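Local coordinates for light harvesting complex 1 Protein W (Rhodopseudomonas palustris, PDB 6Z5S), which probably sits at the gap in the light-harvesting 1 ring around the reaction centre, where it is thought to keep a passage for quinones open, at residues Ala9-Ala14 and Phe46-Ala51; Val21-Ala26 and Val87-Phe92. All coordinates share one frame; numbering follows the deposited sequence.

Interaction 1. Residues Ala9-Ala14 and Phe46-Ala51; sequences AIAFVA and FITLVA. With BCL (bacteriochlorophyll a), chain B.
Ala14 N donates to Ile10 O at 2.9 Å, a bond matched on the partner helix by Ala51 N and Ile47 O. These two helical turns pair up in antiparallel order: Ile10 meets Ala51, and Ala14 meets Ile47. No hydrogen bond crosses between them, so two helices meet here through methyl groups of alanine and isoleucine and the CB and hydroxyl oxygen of a threonine. The short axes approach to 8.8 Å, with 140° between their N-to-C directions. Ala14 CB touches Ile47 CG2 at 3.7 Å, and that methyl lies anti to the backbone N of Ile47. One turn away, Ile10 CG2 lies more loosely against Ala51 CB (4.3 Å). In the middle, Ala11 CB lies 3.5 Å from Thr48 CB and 3.6 Å from Thr48 OG1.

Facing another way, Phe46 belongs to a bacteriochlorophyll a pocket. Its ring edge meets the pigment's methoxycarbonyl group, Phe46 CZ being 3.1 Å from O1D of the pigment, while CE2 touches the methyl CMA. The contact thus joins helices 10-24 and 37-57, and helix 67-89 packs against both, Thr81 touching Ala11, and Pro77 and Ala78 touching Thr48.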
ATOM      1  N   ALA A   9       6.438 -46.993  26.260  1.00 81.58           N
ATOM      2  CA  ALA A   9       6.483 -47.246  24.832  1.00 81.58           C
ATOM      3  C   ALA A   9       5.743 -48.519  24.477  1.00 81.58           C
ATOM      4  O   ALA A   9       5.672 -48.875  23.299  1.00 81.58           O
ATOM      5  CB  ALA A   9       7.930 -47.329  24.344  1.00 81.58           C
ATOM      6  N   ILE A  10       5.215 -49.223  25.480  1.00 80.38           N
ATOM      7  CA  ILE A  10       4.213 -50.253  25.232  1.00 80.38           C
ATOM      8  C   ILE A  10       3.096 -49.684  24.377  1.00 80.38           C
ATOM      9  O   ILE A  10       2.578 -50.348  23.470  1.00 80.38           O
ATOM     10  CB  ILE A  10       3.669 -50.802  26.564  1.00 80.38           C
ATOM     11  CG1 ILE A  10       4.784 -51.435  27.390  1.00 80.38           C
ATOM     12  CG2 ILE A  10       2.556 -51.799  26.320  1.00 80.38           C
ATOM     13  CD1 ILE A  10       5.380 -50.508  28.417  1.00 80.38           C
ATOM     14  N   ALA A  11       2.715 -48.435  24.648  1.00 82.37           N
ATOM     15  CA  ALA A  11       1.668 -47.786  23.872  1.00 82.37           C
ATOM     16  C   ALA A  11       2.039 -47.710  22.401  1.00 82.37           C
ATOM     17  O   ALA A  11       1.249 -48.089  21.531  1.00 82.37           O
ATOM     18  CB  ALA A  11       1.404 -46.389  24.426  1.00 82.37           C
ATOM     19  N   PHE A  12       3.246 -47.233  22.100  1.00 81.31           N
ATOM     20  CA  PHE A  12       3.628 -47.038  20.707  1.00 81.31           C
ATOM     21  C   PHE A  12       3.729 -48.362  19.961  1.00 81.31           C
ATOM     22  O   PHE A  12       3.242 -48.478  18.831  1.00 81.31           O
ATOM     23  CB  PHE A  12       4.945 -46.271  20.630  1.00 81.31           C
ATOM     24  CG  PHE A  12       4.804 -44.808  20.913  1.00 81.31           C
ATOM     25  CD1 PHE A  12       4.297 -43.952  19.955  1.00 81.31           C
ATOM     26  CD2 PHE A  12       5.166 -44.290  22.140  1.00 81.31           C
ATOM     27  CE1 PHE A  12       4.160 -42.609  20.211  1.00 81.31           C
ATOM     28  CE2 PHE A  12       5.031 -42.944  22.402  1.00 81.31           C
ATOM     29  CZ  PHE A  12       4.526 -42.102  21.436  1.00 81.31           C
ATOM     30  N   VAL A  13       4.338 -49.378  20.574  1.00 83.34           N
ATOM     31  CA  VAL A  13       4.503 -50.647  19.874  1.00 83.34           C
ATOM     32  C   VAL A  13       3.165 -51.356  19.722  1.00 83.34           C
ATOM     33  O   VAL A  13       2.884 -51.955  18.679  1.00 83.34           O
ATOM     34  CB  VAL A  13       5.543 -51.533  20.582  1.00 83.34           C
ATOM     35  CG1 VAL A  13       6.906 -50.883  20.525  1.00 83.34           C
ATOM     36  CG2 VAL A  13       5.146 -51.792  22.019  1.00 83.34           C
ATOM     37  N   ALA A  14       2.309 -51.294  20.744  1.00 83.54           N
ATOM     38  CA  ALA A  14       1.000 -51.925  20.634  1.00 83.54           C
ATOM     39  C   ALA A  14       0.135 -51.213  19.604  1.00 83.54           C
ATOM     40  O   ALA A  14      -0.642 -51.852  18.883  1.00 83.54           O
ATOM     41  CB  ALA A  14       0.315 -51.946  21.997  1.00 83.54           C
ATOM     42  N   PHE A  46      -6.738 -45.525  24.050  1.00 71.68           N
ATOM     43  CA  PHE A  46      -7.296 -46.531  24.946  1.00 71.68           C
ATOM     44  C   PHE A  46      -6.249 -47.573  25.314  1.00 71.68           C
ATOM     45  O   PHE A  46      -6.184 -48.022  26.467  1.00 71.68           O
ATOM     46  CB  PHE A  46      -8.515 -47.179  24.303  1.00 71.68           C
ATOM     47  CG  PHE A  46      -9.687 -46.261  24.207  1.00 71.68           C
ATOM     48  CD1 PHE A  46     -10.356 -45.860  25.347  1.00 71.68           C
ATOM     49  CD2 PHE A  46     -10.111 -45.783  22.983  1.00 71.68           C
ATOM     50  CE1 PHE A  46     -11.433 -45.006  25.266  1.00 71.68           C
ATOM     51  CE2 PHE A  46     -11.187 -44.931  22.899  1.00 71.68           C
ATOM     52  CZ  PHE A  46     -11.845 -44.540  24.044  1.00 71.68           C
ATOM     53  N   ILE A  47      -5.417 -47.961  24.347  1.00 75.94           N
ATOM     54  CA  ILE A  47      -4.306 -48.863  24.628  1.00 75.94           C
ATOM     55  C   ILE A  47      -3.406 -48.274  25.705  1.00 75.94           C
ATOM     56  O   ILE A  47      -3.068 -48.940  26.689  1.00 75.94           O
ATOM     57  CB  ILE A  47      -3.519 -49.156  23.341  1.00 75.94           C
ATOM     58  CG1 ILE A  47      -4.349 -50.008  22.384  1.00 75.94           C
ATOM     59  CG2 ILE A  47      -2.202 -49.825  23.669  1.00 75.94           C
ATOM     60  CD1 ILE A  47      -4.873 -51.277  22.998  1.00 75.94           C
ATOM     61  N   THR A  48      -2.999 -47.014  25.532  1.00 75.58           N
ATOM     62  CA  THR A  48      -2.100 -46.419  26.512  1.00 75.58           C
ATOM     63  C   THR A  48      -2.792 -46.207  27.852  1.00 75.58           C
ATOM     64  O   THR A  48      -2.142 -46.301  28.896  1.00 75.58           O
ATOM     65  CB  THR A  48      -1.508 -45.111  25.992  1.00 75.58           C
ATOM     66  OG1 THR A  48      -0.493 -44.660  26.893  1.00 75.58           O
ATOM     67  CG2 THR A  48      -2.548 -44.058  25.901  1.00 75.58           C
ATOM     68  N   LEU A  49      -4.101 -45.954  27.853  1.00 74.93           N
ATOM     69  CA  LEU A  49      -4.833 -45.876  29.111  1.00 74.93           C
ATOM     70  C   LEU A  49      -4.749 -47.187  29.875  1.00 74.93           C
ATOM     71  O   LEU A  49      -4.393 -47.209  31.057  1.00 74.93           O
ATOM     72  CB  LEU A  49      -6.294 -45.518  28.854  1.00 74.93           C
ATOM     73  CG  LEU A  49      -7.149 -45.541  30.122  1.00 74.93           C
ATOM     74  CD1 LEU A  49      -6.823 -44.350  31.007  1.00 74.93           C
ATOM     75  CD2 LEU A  49      -8.625 -45.603  29.795  1.00 74.93           C
ATOM     76  N   VAL A  50      -5.087 -48.297  29.216  1.00 76.84           N
ATOM     77  CA  VAL A  50      -5.100 -49.570  29.932  1.00 76.84           C
ATOM     78  C   VAL A  50      -3.687 -49.982  30.318  1.00 76.84           C
ATOM     79  O   VAL A  50      -3.477 -50.570  31.386  1.00 76.84           O
ATOM     80  CB  VAL A  50      -5.816 -50.656  29.109  1.00 76.84           C
ATOM     81  CG1 VAL A  50      -7.164 -50.146  28.634  1.00 76.84           C
ATOM     82  CG2 VAL A  50      -4.974 -51.104  27.934  1.00 76.84           C
ATOM     83  N   ALA A  51      -2.694 -49.649  29.493  1.00 78.57           N
ATOM     84  CA  ALA A  51      -1.315 -49.960  29.846  1.00 78.57           C
ATOM     85  C   ALA A  51      -0.879 -49.182  31.079  1.00 78.57           C
ATOM     86  O   ALA A  51      -0.275 -49.746  31.996  1.00 78.57           O
ATOM     87  CB  ALA A  51      -0.391 -49.664  28.668  1.00 78.57           C
TER
HETATM   88 MG   BCL B 101     -10.163 -39.068  25.987  1.00 49.26          MG
HETATM   89  CHA BCL B 101     -12.943 -40.007  24.251  1.00 49.26           C
HETATM   90  CHB BCL B 101      -8.411 -39.134  23.121  1.00 49.26           C
HETATM   91  CHC BCL B 101      -7.524 -37.812  27.676  1.00 49.26           C
HETATM   92  CHD BCL B 101     -12.162 -38.417  28.789  1.00 49.26           C
HETATM   93  NA  BCL B 101     -10.518 -39.657  24.111  1.00 49.26           N
HETATM   94  C1A BCL B 101     -11.627 -40.027  23.589  1.00 49.26           C
HETATM   95  C2A BCL B 101     -11.507 -40.486  22.174  1.00 49.26           C
HETATM   96  C3A BCL B 101     -10.022 -40.532  21.981  1.00 49.26           C
HETATM   97  C4A BCL B 101      -9.593 -39.727  23.151  1.00 49.26           C
HETATM   98  CMA BCL B 101      -9.490 -41.947  22.091  1.00 49.26           C
HETATM   99  CAA BCL B 101     -12.088 -39.462  21.222  1.00 49.26           C
HETATM  100  CBA BCL B 101     -13.039 -40.116  20.234  1.00 49.26           C
HETATM  101  CGA BCL B 101     -12.953 -39.394  18.918  1.00 49.26           C
HETATM  102  O1A BCL B 101     -12.036 -38.632  18.688  1.00 49.26           O
HETATM  103  O2A BCL B 101     -13.954 -39.593  17.891  1.00 49.26           O
HETATM  104  NB  BCL B 101      -8.257 -38.523  25.476  1.00 49.26           N
HETATM  105  C1B BCL B 101      -7.668 -38.636  24.276  1.00 49.26           C
HETATM  106  C2B BCL B 101      -6.259 -38.194  24.173  1.00 49.26           C
HETATM  107  C3B BCL B 101      -6.004 -37.790  25.562  1.00 49.26           C
HETATM  108  C4B BCL B 101      -7.282 -38.054  26.258  1.00 49.26           C
HETATM  109  CMB BCL B 101      -5.392 -38.191  22.944  1.00 49.26           C
HETATM  110  CAB BCL B 101      -4.766 -37.248  26.189  1.00 49.26           C
HETATM  111  OBB BCL B 101      -4.560 -37.449  27.367  1.00 49.26           O
HETATM  112  CBB BCL B 101      -3.815 -36.447  25.357  1.00 49.26           C
HETATM  113  NC  BCL B 101      -9.864 -38.308  27.814  1.00 49.26           N
HETATM  114  C1C BCL B 101      -8.700 -37.832  28.280  1.00 49.26           C
HETATM  115  C2C BCL B 101      -8.778 -37.265  29.651  1.00 49.26           C
HETATM  116  C3C BCL B 101     -10.194 -37.570  30.016  1.00 49.26           C
HETATM  117  C4C BCL B 101     -10.725 -38.144  28.755  1.00 49.26           C
HETATM  118  CMC BCL B 101      -7.826 -38.006  30.569  1.00 49.26           C
HETATM  119  CAC BCL B 101     -11.015 -36.332  30.325  1.00 49.26           C
HETATM  120  CBC BCL B 101     -10.692 -35.752  31.678  1.00 49.26           C
HETATM  121  ND  BCL B 101     -12.127 -39.113  26.525  1.00 49.26           N
HETATM  122  C1D BCL B 101     -12.864 -38.896  27.619  1.00 49.26           C
HETATM  123  C2D BCL B 101     -14.322 -39.164  27.425  1.00 49.26           C
HETATM  124  C3D BCL B 101     -14.292 -39.608  26.035  1.00 49.26           C
HETATM  125  C4D BCL B 101     -13.034 -39.572  25.619  1.00 49.26           C
HETATM  126  CMD BCL B 101     -15.597 -39.084  28.208  1.00 49.26           C
HETATM  127  CAD BCL B 101     -15.154 -40.088  24.942  1.00 49.26           C
HETATM  128  OBD BCL B 101     -16.418 -40.244  24.983  1.00 49.26           O
HETATM  129  CBD BCL B 101     -14.310 -40.348  23.749  1.00 49.26           C
HETATM  130  CGD BCL B 101     -14.483 -41.771  23.340  1.00 49.26           C
HETATM  131  O1D BCL B 101     -14.308 -42.680  24.122  1.00 49.26           O
HETATM  132  O2D BCL B 101     -14.913 -42.077  21.994  1.00 49.26           O
HETATM  133  CED BCL B 101     -15.304 -43.402  21.667  1.00 49.26           C
HETATM  134  C1  BCL B 101     -13.540 -39.548  16.531  1.00 49.26           C
HETATM  135  C2  BCL B 101     -13.941 -40.846  15.882  1.00 49.26           C
HETATM  136  C3  BCL B 101     -13.671 -41.118  14.601  1.00 49.26           C
HETATM  137  C4  BCL B 101     -14.111 -42.437  14.038  1.00 49.26           C
HETATM  138  C5  BCL B 101     -12.916 -40.129  13.740  1.00 49.26           C
HETATM  139  C6  BCL B 101     -11.410 -40.327  13.891  1.00 49.26           C
HETATM  140  C7  BCL B 101     -10.605 -39.191  13.266  1.00 49.26           C
HETATM  141  C8  BCL B 101     -10.813 -39.096  11.757  1.00 49.26           C
HETATM  142  C9  BCL B 101      -9.682 -39.786  11.000  1.00 49.26           C
HETATM  143  C10 BCL B 101     -10.972 -37.630  11.355  1.00 49.26           C
HETATM  144  C11 BCL B 101      -9.950 -37.145  10.330  1.00 49.26           C
HETATM  145  C12 BCL B 101      -9.023 -36.092  10.931  1.00 49.26           C
HETATM  146  C13 BCL B 101      -9.373 -34.696  10.427  1.00 49.26           C
HETATM  147  C14 BCL B 101      -8.415 -34.259   9.327  1.00 49.26           C
HETATM  148  C15 BCL B 101      -9.353 -33.705  11.589  1.00 49.26           C
HETATM  149  C16 BCL B 101     -10.288 -32.527  11.334  1.00 49.26           C
HETATM  150  C17 BCL B 101     -10.372 -31.597  12.539  1.00 49.26           C
HETATM  151  C18 BCL B 101     -10.882 -30.221  12.127  1.00 49.26           C
HETATM  152  C19 BCL B 101     -10.367 -29.141  13.070  1.00 49.26           C
HETATM  153  C20 BCL B 101     -12.405 -30.180  12.050  1.00 49.26           C

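Interaction 2. Residues Val21-Ala26 and Val87-Phe92; sequences VLAASA and VVFWFF
Where helices 10-24 and 67-89 near their C-terminal ends, Phe89 and Phe92, in and just after helix 67-89, lie against Leu22, Ala23 and Ala26, in and just after helix 10-24, an instance of aromatic side chains packed against aliphatic ones where two helices finish. A type I beta turn from Phe89 to Phe92, with Phe92 N bonded to Phe89 O, spaces the two rings. Both carry CG anti to the backbone N (chi1 161° in Phe89, 158° in Phe92), and both rings contact residues of 22-26. Ala23 CB touches both side chains, 3.7 Å from Phe89 CD1 and 3.5 Å from Phe92 CB.

Leu22 approaches Phe89 from the other helix, the two side chains crossing at about a right angle, and Leu22 CD1 comes 3.4 Å from Phe89 CD1. A chi1 of 57° sets Leu22 CG in the crowded position between the backbone N and the carbonyl carbon. Beyond the helix proper, Ala26 CB meets the Phe92 ring obliquely, 3.5 Å from Phe92 CE1. The carbonyl oxygen of Ala23 lies near the plane of that ring, at the edge bearing CD1.

Tyr32 touches the side chains of Phe89 and Phe92, and Ser40 of helix 37-57 touches Leu22 and Phe89, enclosing the group further. With no hydrogen bond between the segments, cohesion probably comes mainly from van der Waals contact and burial of apolar surface, consistent with the helix ends being held by ring and methyl contacts and not by a directional bond.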
ATOM      1  N   VAL A  21      -2.207 -54.677  11.994  1.00 82.95           N
ATOM      2  CA  VAL A  21      -3.239 -55.704  11.889  1.00 82.95           C
ATOM      3  C   VAL A  21      -4.391 -55.206  11.029  1.00 82.95           C
ATOM      4  O   VAL A  21      -4.750 -55.821  10.021  1.00 82.95           O
ATOM      5  CB  VAL A  21      -3.725 -56.125  13.285  1.00 82.95           C
ATOM      6  CG1 VAL A  21      -5.072 -56.804  13.187  1.00 82.95           C
ATOM      7  CG2 VAL A  21      -2.718 -57.047  13.937  1.00 82.95           C
ATOM      8  N   LEU A  22      -4.981 -54.072  11.410  1.00 85.66           N
ATOM      9  CA  LEU A  22      -6.118 -53.578  10.645  1.00 85.66           C
ATOM     10  C   LEU A  22      -5.717 -53.002   9.295  1.00 85.66           C
ATOM     11  O   LEU A  22      -6.590 -52.809   8.444  1.00 85.66           O
ATOM     12  CB  LEU A  22      -6.910 -52.551  11.460  1.00 85.66           C
ATOM     13  CG  LEU A  22      -6.249 -51.290  12.013  1.00 85.66           C
ATOM     14  CD1 LEU A  22      -6.205 -50.198  10.974  1.00 85.66           C
ATOM     15  CD2 LEU A  22      -6.991 -50.816  13.255  1.00 85.66           C
ATOM     16  N   ALA A  23      -4.432 -52.733   9.069  1.00 86.17           N
ATOM     17  CA  ALA A  23      -3.980 -52.364   7.736  1.00 86.17           C
ATOM     18  C   ALA A  23      -3.931 -53.577   6.825  1.00 86.17           C
ATOM     19  O   ALA A  23      -4.219 -53.474   5.630  1.00 86.17           O
ATOM     20  CB  ALA A  23      -2.609 -51.701   7.816  1.00 86.17           C
ATOM     21  N   ALA A  24      -3.562 -54.734   7.369  1.00 85.14           N
ATOM     22  CA  ALA A  24      -3.630 -55.955   6.578  1.00 85.14           C
ATOM     23  C   ALA A  24      -5.067 -56.434   6.432  1.00 85.14           C
ATOM     24  O   ALA A  24      -5.470 -56.895   5.360  1.00 85.14           O
ATOM     25  CB  ALA A  24      -2.762 -57.041   7.211  1.00 85.14           C
ATOM     26  N   SER A  25      -5.858 -56.317   7.493  1.00 83.10           N
ATOM     27  CA  SER A  25      -7.208 -56.861   7.499  1.00 83.10           C
ATOM     28  C   SER A  25      -8.243 -55.929   6.884  1.00 83.10           C
ATOM     29  O   SER A  25      -9.425 -56.281   6.868  1.00 83.10           O
ATOM     30  CB  SER A  25      -7.622 -57.208   8.927  1.00 83.10           C
ATOM     31  OG  SER A  25      -9.027 -57.334   9.022  1.00 83.10           O
ATOM     32  N   ALA A  26      -7.842 -54.757   6.389  1.00 84.82           N
ATOM     33  CA  ALA A  26      -8.776 -53.863   5.714  1.00 84.82           C
ATOM     34  C   ALA A  26      -9.306 -54.549   4.463  1.00 84.82           C
ATOM     35  O   ALA A  26      -8.574 -54.688   3.475  1.00 84.82           O
ATOM     36  CB  ALA A  26      -8.104 -52.538   5.357  1.00 84.82           C
ATOM     37  N   VAL A  87       0.099 -43.125  10.941  1.00 83.42           N
ATOM     38  CA  VAL A  87       1.267 -43.272  10.078  1.00 83.42           C
ATOM     39  C   VAL A  87       1.673 -44.735   9.964  1.00 83.42           C
ATOM     40  O   VAL A  87       2.130 -45.176   8.905  1.00 83.42           O
ATOM     41  CB  VAL A  87       2.428 -42.389  10.569  1.00 83.42           C
ATOM     42  CG1 VAL A  87       1.926 -40.990  10.858  1.00 83.42           C
ATOM     43  CG2 VAL A  87       3.096 -42.981  11.790  1.00 83.42           C
ATOM     44  N   VAL A  88       1.500 -45.517  11.029  1.00 85.15           N
ATOM     45  CA  VAL A  88       1.758 -46.945  10.922  1.00 85.15           C
ATOM     46  C   VAL A  88       0.710 -47.600  10.038  1.00 85.15           C
ATOM     47  O   VAL A  88       1.025 -48.483   9.233  1.00 85.15           O
ATOM     48  CB  VAL A  88       1.813 -47.593  12.315  1.00 85.15           C
ATOM     49  CG1 VAL A  88       1.781 -49.101  12.194  1.00 85.15           C
ATOM     50  CG2 VAL A  88       3.063 -47.159  13.044  1.00 85.15           C
ATOM     51  N   PHE A  89      -0.548 -47.171  10.154  1.00 88.35           N
ATOM     52  CA  PHE A  89      -1.578 -47.744   9.296  1.00 88.35           C
ATOM     53  C   PHE A  89      -1.332 -47.419   7.831  1.00 88.35           C
ATOM     54  O   PHE A  89      -1.639 -48.237   6.958  1.00 88.35           O
ATOM     55  CB  PHE A  89      -2.963 -47.252   9.698  1.00 88.35           C
ATOM     56  CG  PHE A  89      -3.983 -47.418   8.616  1.00 88.35           C
ATOM     57  CD1 PHE A  89      -4.574 -48.640   8.397  1.00 88.35           C
ATOM     58  CD2 PHE A  89      -4.325 -46.361   7.793  1.00 88.35           C
ATOM     59  CE1 PHE A  89      -5.496 -48.806   7.398  1.00 88.35           C
ATOM     60  CE2 PHE A  89      -5.248 -46.525   6.789  1.00 88.35           C
ATOM     61  CZ  PHE A  89      -5.834 -47.748   6.593  1.00 88.35           C
ATOM     62  N   TRP A  90      -0.777 -46.238   7.546  1.00 94.15           N
ATOM     63  CA  TRP A  90      -0.589 -45.791   6.170  1.00 94.15           C
ATOM     64  C   TRP A  90       0.127 -46.817   5.311  1.00 94.15           C
ATOM     65  O   TRP A  90       0.013 -46.787   4.080  1.00 94.15           O
ATOM     66  CB  TRP A  90       0.184 -44.475   6.160  1.00 94.15           C
ATOM     67  CG  TRP A  90       0.216 -43.804   4.831  1.00 94.15           C
ATOM     68  CD1 TRP A  90       1.306 -43.268   4.219  1.00 94.15           C
ATOM     69  CD2 TRP A  90      -0.891 -43.588   3.943  1.00 94.15           C
ATOM     70  NE1 TRP A  90       0.953 -42.733   3.006  1.00 94.15           N
ATOM     71  CE2 TRP A  90      -0.391 -42.915   2.814  1.00 94.15           C
ATOM     72  CE3 TRP A  90      -2.255 -43.896   3.995  1.00 94.15           C
ATOM     73  CZ2 TRP A  90      -1.204 -42.548   1.745  1.00 94.15           C
ATOM     74  CZ3 TRP A  90      -3.059 -43.532   2.934  1.00 94.15           C
ATOM     75  CH2 TRP A  90      -2.532 -42.866   1.824  1.00 94.15           C
ATOM     76  N   PHE A  91       0.847 -47.744   5.932  1.00 93.01           N
ATOM     77  CA  PHE A  91       1.438 -48.833   5.178  1.00 93.01           C
ATOM     78  C   PHE A  91       0.390 -49.737   4.540  1.00 93.01           C
ATOM     79  O   PHE A  91       0.735 -50.514   3.651  1.00 93.01           O
ATOM     80  CB  PHE A  91       2.370 -49.619   6.085  1.00 93.01           C
ATOM     81  CG  PHE A  91       3.661 -48.921   6.363  1.00 93.01           C
ATOM     82  CD1 PHE A  91       3.901 -47.659   5.851  1.00 93.01           C
ATOM     83  CD2 PHE A  91       4.641 -49.526   7.125  1.00 93.01           C
ATOM     84  CE1 PHE A  91       5.089 -47.012   6.098  1.00 93.01           C
ATOM     85  CE2 PHE A  91       5.834 -48.883   7.374  1.00 93.01           C
ATOM     86  CZ  PHE A  91       6.059 -47.624   6.861  1.00 93.01           C
ATOM     87  N   PHE A  92      -0.877 -49.639   4.950  1.00 95.54           N
ATOM     88  CA  PHE A  92      -1.952 -50.301   4.214  1.00 95.54           C
ATOM     89  C   PHE A  92      -1.969 -49.846   2.762  1.00 95.54           C
ATOM     90  O   PHE A  92      -1.772 -50.645   1.841  1.00 95.54           O
ATOM     91  CB  PHE A  92      -3.303 -50.011   4.866  1.00 95.54           C
ATOM     92  CG  PHE A  92      -4.476 -50.195   3.942  1.00 95.54           C
ATOM     93  CD1 PHE A  92      -4.917 -51.457   3.608  1.00 95.54           C
ATOM     94  CD2 PHE A  92      -5.140 -49.108   3.410  1.00 95.54           C
ATOM     95  CE1 PHE A  92      -5.990 -51.631   2.767  1.00 95.54           C
ATOM     96  CE2 PHE A  92      -6.213 -49.284   2.562  1.00 95.54           C
ATOM     97  CZ  PHE A  92      -6.639 -50.544   2.245  1.00 95.54           C
TER

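Helix 10-24 takes part in both contacts, meeting helix 37-57 near its start in interaction 1 and helix 67-89 at its end in interaction 2. Their centres are about 17 Å apart and they do not touch. Interaction 1 lies close to the middle of the chain yet is only partly buried, a light seam beside a pigment pocket. Interaction 2 is farther from the chain's centre but buried, with two phenylalanine side chains and further residues of the chain around it. Neither contact has a hydrogen bond between its segments. Alanine, isoleucine and threonine side chains make the first, phenylalanines against aliphatic groups the second, and together they fasten one helix to both of the others.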